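Local coordinates for protein Rik1-associated factor 1 (Schizosaccharomyces pombe, PDB 4O9D) that serves within the Clr4 methyltransferase complex, which methylates histone H3 to help establish heterochromatin and also ubiquitylates that histone, at residues Asp141-Val146 with Gly153-Thr158; Ala183-Phe188 with Thr237-His242. One frame throughout, in Å; residues are numbered along the deposited sequence.

Interaction 1 (Asp141-Val146 with Gly153-Thr158)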
# COMPACT_ATOMS: atom_id res chain seq x y z
N ASP A 141 -6.92 -5.67 -16.59
CA ASP A 141 -8.05 -6.57 -16.88
C ASP A 141 -8.54 -7.32 -15.65
O ASP A 141 -9.08 -8.42 -15.77
CB ASP A 141 -7.68 -7.59 -17.97
CG ASP A 141 -7.55 -6.96 -19.35
OD1 ASP A 141 -8.02 -5.81 -19.53
OD2 ASP A 141 -6.98 -7.60 -20.27
N ASP A 142 -8.36 -6.72 -14.47
CA ASP A 142 -8.88 -7.25 -13.21
C ASP A 142 -8.27 -8.60 -12.77
O ASP A 142 -8.87 -9.30 -11.95
CB ASP A 142 -10.42 -7.35 -13.24
CG ASP A 142 -11.05 -7.24 -11.83
OD1 ASP A 142 -10.71 -6.27 -11.12
OD2 ASP A 142 -11.87 -8.12 -11.42
N LEU A 143 -7.10 -8.97 -13.29
CA LEU A 143 -6.36 -10.12 -12.78
C LEU A 143 -5.76 -9.73 -11.45
O LEU A 143 -5.16 -8.65 -11.31
CB LEU A 143 -5.26 -10.54 -13.76
CG LEU A 143 -4.54 -11.88 -13.55
CD1 LEU A 143 -5.51 -13.10 -13.63
CD2 LEU A 143 -3.39 -12.01 -14.57
N LEU A 144 -5.91 -10.59 -10.45
CA LEU A 144 -5.45 -10.26 -9.10
C LEU A 144 -4.13 -10.98 -8.74
O LEU A 144 -4.06 -12.21 -8.79
CB LEU A 144 -6.54 -10.61 -8.09
CG LEU A 144 -6.25 -10.30 -6.62
CD1 LEU A 144 -6.23 -8.83 -6.40
CD2 LEU A 144 -7.29 -10.97 -5.71
N ALA A 145 -3.08 -10.22 -8.42
CA ALA A 145 -1.83 -10.83 -8.00
C ALA A 145 -1.74 -10.83 -6.49
O ALA A 145 -2.14 -9.86 -5.82
CB ALA A 145 -0.61 -10.15 -8.65
N VAL A 146 -1.23 -11.92 -5.95
CA VAL A 146 -1.21 -12.12 -4.52
C VAL A 146 0.21 -12.42 -4.08
O VAL A 146 0.85 -13.30 -4.65
CB VAL A 146 -2.10 -13.30 -4.17
CG1 VAL A 146 -2.20 -13.44 -2.68
CG2 VAL A 146 -3.48 -13.08 -4.80
N GLY A 153 3.96 -16.18 -5.04
CA GLY A 153 2.91 -15.31 -5.57
C GLY A 153 1.79 -16.15 -6.22
O GLY A 153 2.02 -17.29 -6.64
N TYR A 154 0.59 -15.61 -6.27
CA TYR A 154 -0.52 -16.25 -6.99
C TYR A 154 -1.17 -15.23 -7.94
O TYR A 154 -1.17 -14.01 -7.65
CB TYR A 154 -1.53 -16.78 -5.99
CG TYR A 154 -0.96 -17.71 -4.94
CD1 TYR A 154 -0.86 -19.08 -5.17
CD2 TYR A 154 -0.55 -17.22 -3.71
CE1 TYR A 154 -0.34 -19.94 -4.20
CE2 TYR A 154 -0.04 -18.06 -2.74
CZ TYR A 154 0.06 -19.43 -3.00
OH TYR A 154 0.56 -20.28 -2.04
N LEU A 155 -1.66 -15.71 -9.08
CA LEU A 155 -2.50 -14.91 -9.97
C LEU A 155 -3.91 -15.52 -9.97
O LEU A 155 -4.07 -16.72 -10.25
CB LEU A 155 -1.94 -14.89 -11.40
CG LEU A 155 -0.58 -14.21 -11.67
CD1 LEU A 155 -0.22 -14.42 -13.14
CD2 LEU A 155 -0.60 -12.71 -11.29
N LEU A 156 -4.92 -14.70 -9.69
CA LEU A 156 -6.30 -15.19 -9.59
C LEU A 156 -7.23 -14.44 -10.52
O LEU A 156 -7.17 -13.22 -10.59
CB LEU A 156 -6.82 -15.00 -8.16
CG LEU A 156 -6.01 -15.66 -7.05
CD1 LEU A 156 -6.59 -15.32 -5.68
CD2 LEU A 156 -5.98 -17.16 -7.27
N SER A 157 -8.10 -15.15 -11.24
CA SER A 157 -9.14 -14.45 -11.99
C SER A 157 -10.51 -14.69 -11.36
O SER A 157 -10.70 -15.68 -10.65
CB SER A 157 -9.14 -14.84 -13.47
OG SER A 157 -9.76 -16.09 -13.68
N THR A 158 -11.43 -13.76 -11.59
CA THR A 158 -12.75 -13.83 -10.94
C THR A 158 -13.87 -13.60 -11.94
O THR A 158 -13.72 -12.80 -12.86
CB THR A 158 -12.89 -12.76 -9.79
OG1 THR A 158 -12.79 -11.43 -10.34
CG2 THR A 158 -11.82 -12.96 -8.74
O HOH W 1 -10.48 -11.55 -13.16
O HOH W 2 -12.95 -10.50 -12.76
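Leu144 and Leu156 grip each other through two backbone hydrogen bonds, and Val146 and Tyr154 repeat the arrangement two residues on, so that the antiparallel ladder alternates two hydrogen-bonded pairs with the non-hydrogen-bonded pair Ala145-Leu155. Leu144 N gives the straightest of the four bonds, 2.9 Å to Leu156 O with 169° at the hydrogen, while Val146 N stands 2.7 Å from Tyr154 O at a more bent angle.

Leu143, just before the strand, leans forward along its own chain over Leu156 and Leu155. Its CB makes no close approach across the pair, but CG, anti to the backbone N (chi1 -169°), comes within 4.2 Å of Leu156 O. From there CD1 lies over the same carbonyl, 3.5 Å from Leu156 O, and also touches Ser157 CB; CD2 takes the other branch and meets Leu155 CD1 at 4.2 Å. On this same face Ala145 CB packs on Leu155 CD2 at 3.7 Å. The opposite face is made by Leu144, Val146, Tyr154 and Leu156, where Val146 CG2 rests 3.9 Å from Leu156 CD1 and Val113 of the preceding sheet covers Leu144 and Val146.

Beyond Leu143 water takes over from direct bonding: one molecule accepts from Thr158 N at 2.9 Å and lies within bonding reach of Asp142 O, and a second lies between Asp142 OD2 and Thr158 OG1, both of which also bond Tyr105 OH. Such a hairpin, formed by the second and third strands of a four-stranded antiparallel sheet, is the middle of a beta-propeller blade.

Interaction 2 (Ala183-Phe188 with Thr237-His242)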
# COMPACT_ATOMS: atom_id res chain seq x y z
N ALA A 183 7.34 -13.64 0.03
CA ALA A 183 6.93 -12.71 -1.01
C ALA A 183 6.09 -11.65 -0.32
O ALA A 183 5.01 -11.96 0.22
CB ALA A 183 6.14 -13.41 -2.09
N SER A 184 6.57 -10.41 -0.34
CA SER A 184 5.90 -9.35 0.42
C SER A 184 5.49 -8.11 -0.38
O SER A 184 4.80 -7.25 0.17
CB SER A 184 6.80 -8.92 1.59
OG SER A 184 7.00 -9.99 2.50
N LEU A 185 5.92 -7.99 -1.64
CA LEU A 185 5.54 -6.85 -2.49
C LEU A 185 5.14 -7.37 -3.85
O LEU A 185 5.73 -8.34 -4.32
CB LEU A 185 6.73 -5.89 -2.68
CG LEU A 185 7.33 -5.48 -1.32
CD1 LEU A 185 8.72 -4.86 -1.52
CD2 LEU A 185 6.38 -4.55 -0.65
N ILE A 186 4.22 -6.70 -4.53
CA ILE A 186 3.80 -7.20 -5.85
C ILE A 186 3.16 -6.09 -6.67
O ILE A 186 2.38 -5.29 -6.14
CB ILE A 186 2.87 -8.45 -5.68
CG1 ILE A 186 2.97 -9.40 -6.88
CG2 ILE A 186 1.39 -8.03 -5.40
CD1 ILE A 186 2.47 -10.84 -6.56
N GLU A 187 3.52 -6.02 -7.95
CA GLU A 187 2.94 -5.03 -8.87
C GLU A 187 2.88 -5.59 -10.30
O GLU A 187 3.77 -6.33 -10.73
CB GLU A 187 3.77 -3.72 -8.91
CG GLU A 187 4.06 -3.05 -7.58
CD GLU A 187 2.90 -2.19 -7.04
OE1 GLU A 187 2.82 -2.02 -5.79
OE2 GLU A 187 2.09 -1.69 -7.86
N PHE A 188 1.85 -5.22 -11.05
CA PHE A 188 1.85 -5.48 -12.48
C PHE A 188 2.61 -4.40 -13.25
O PHE A 188 2.69 -3.26 -12.80
CB PHE A 188 0.42 -5.52 -13.00
CG PHE A 188 -0.32 -6.79 -12.66
CD1 PHE A 188 -0.13 -7.94 -13.43
CD2 PHE A 188 -1.20 -6.85 -11.59
CE1 PHE A 188 -0.83 -9.15 -13.12
CE2 PHE A 188 -1.90 -8.03 -11.29
CZ PHE A 188 -1.70 -9.17 -12.07
N THR A 237 11.30 -3.55 0.65
CA THR A 237 10.32 -2.96 1.54
C THR A 237 9.23 -2.20 0.80
O THR A 237 8.15 -2.02 1.32
CB THR A 237 10.98 -1.99 2.56
OG1 THR A 237 11.69 -0.93 1.88
CG2 THR A 237 11.96 -2.73 3.48
N SER A 238 9.49 -1.76 -0.43
CA SER A 238 8.50 -0.94 -1.08
C SER A 238 8.70 -0.87 -2.60
O SER A 238 9.82 -0.87 -3.06
CB SER A 238 8.59 0.47 -0.46
OG SER A 238 8.00 1.43 -1.27
N LEU A 239 7.60 -0.81 -3.36
CA LEU A 239 7.61 -0.78 -4.82
C LEU A 239 6.67 0.31 -5.24
O LEU A 239 5.54 0.40 -4.70
CB LEU A 239 7.05 -2.10 -5.42
CG LEU A 239 7.77 -3.42 -5.25
CD1 LEU A 239 7.02 -4.55 -6.04
CD2 LEU A 239 9.20 -3.36 -5.74
N TYR A 240 7.10 1.16 -6.17
CA TYR A 240 6.24 2.25 -6.60
C TYR A 240 6.39 2.46 -8.10
O TYR A 240 7.50 2.70 -8.57
CB TYR A 240 6.59 3.53 -5.83
CG TYR A 240 5.78 4.73 -6.21
CD1 TYR A 240 6.05 5.44 -7.37
CD2 TYR A 240 4.75 5.18 -5.38
CE1 TYR A 240 5.32 6.58 -7.71
CE2 TYR A 240 4.01 6.34 -5.71
CZ TYR A 240 4.30 7.02 -6.88
OH TYR A 240 3.55 8.12 -7.24
N MET A 241 5.28 2.37 -8.84
CA MET A 241 5.29 2.54 -10.30
C MET A 241 4.92 3.99 -10.69
O MET A 241 3.90 4.54 -10.22
CB MET A 241 4.29 1.54 -10.93
CG MET A 241 4.14 1.67 -12.46
SD MET A 241 5.60 1.03 -13.35
CE MET A 241 5.43 -0.74 -13.06
N HIS A 242 5.74 4.64 -11.51
CA HIS A 242 5.38 5.97 -12.00
C HIS A 242 4.07 5.91 -12.78
O HIS A 242 3.78 4.91 -13.47
CB HIS A 242 6.51 6.58 -12.83
CG HIS A 242 6.36 8.05 -13.04
ND1 HIS A 242 5.85 8.59 -14.19
CD2 HIS A 242 6.64 9.09 -12.22
CE1 HIS A 242 5.82 9.91 -14.08
NE2 HIS A 242 6.30 10.24 -12.90
O HOH W 3 2.90 1.40 -7.63
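Two innermost blade strands of the WD-repeat propeller run side by side here, and they do so as neighbours in different sheets: their axes are 3° from parallel yet 7.1 Å apart, too far for a backbone ladder, and side chains fill the interval. Leu185, Glu187, Leu239 and Met241 all direct their CB atoms toward the other strand.

Leu239 is the piece that fits between. Its CD1 enters between Leu185 and Glu187, 3.6 Å from Leu185 CB and 3.7 Å from Glu187 CG, so one methyl group touches both neighbours on the facing strand. Leu185 replies toward the N-terminal end of the partner strand, where its two methyls lie mainly against the backbone of Thr237 and Ser238: CD1 approaches Ser238 N at 3.4 Å and CD2 Thr237 O at 3.7 Å. Leu185 belongs to a classic beta bulge, in which it and Ser184 both face Gly202 of the next strand in its own sheet.

The Glu187 and Leu239 side chains lie alongside one another, pointing opposite ways. The glutamate keeps its aliphatic CG against the leucine, and its chain then bends (chi2 -81°), putting CD off the straight line. Its carboxylate is linked to the facing strand through water: a molecule that accepts from Met241 N at 2.8 Å donates a weak bond to Glu187 OE2 at 3.2 Å. At the far end Met241 CE reaches Phe188 O, 3.7 Å away.

The chemistry is thus mostly apolar. With no direct polar bond between the two strands, and a water link that is weak on its Glu187 side, the fit of one blade against the next rests here chiefly on shape and van der Waals contact.

Overall arrangement
The two interactions illustrate the two levels of propeller construction: interaction 1 binds strands within a blade, interaction 2 packs one blade on the next. They follow in series along the chain, and their centres lie about 15 Å apart, that of interaction 2 nearer the middle of the molecule. Three successive sheets are involved, 133-171, 182-228 and 235-276, with strand 182-189 as the shared neighbour. One side of it carries Phe188, whose CZ packs 3.8 Å from Leu155 CD2, and Ile186, whose CD1 lies near Val146 O; the other side meets 235-241. Packing is thus continuous across these three blades of the WD-repeat propeller of this heterochromatin factor.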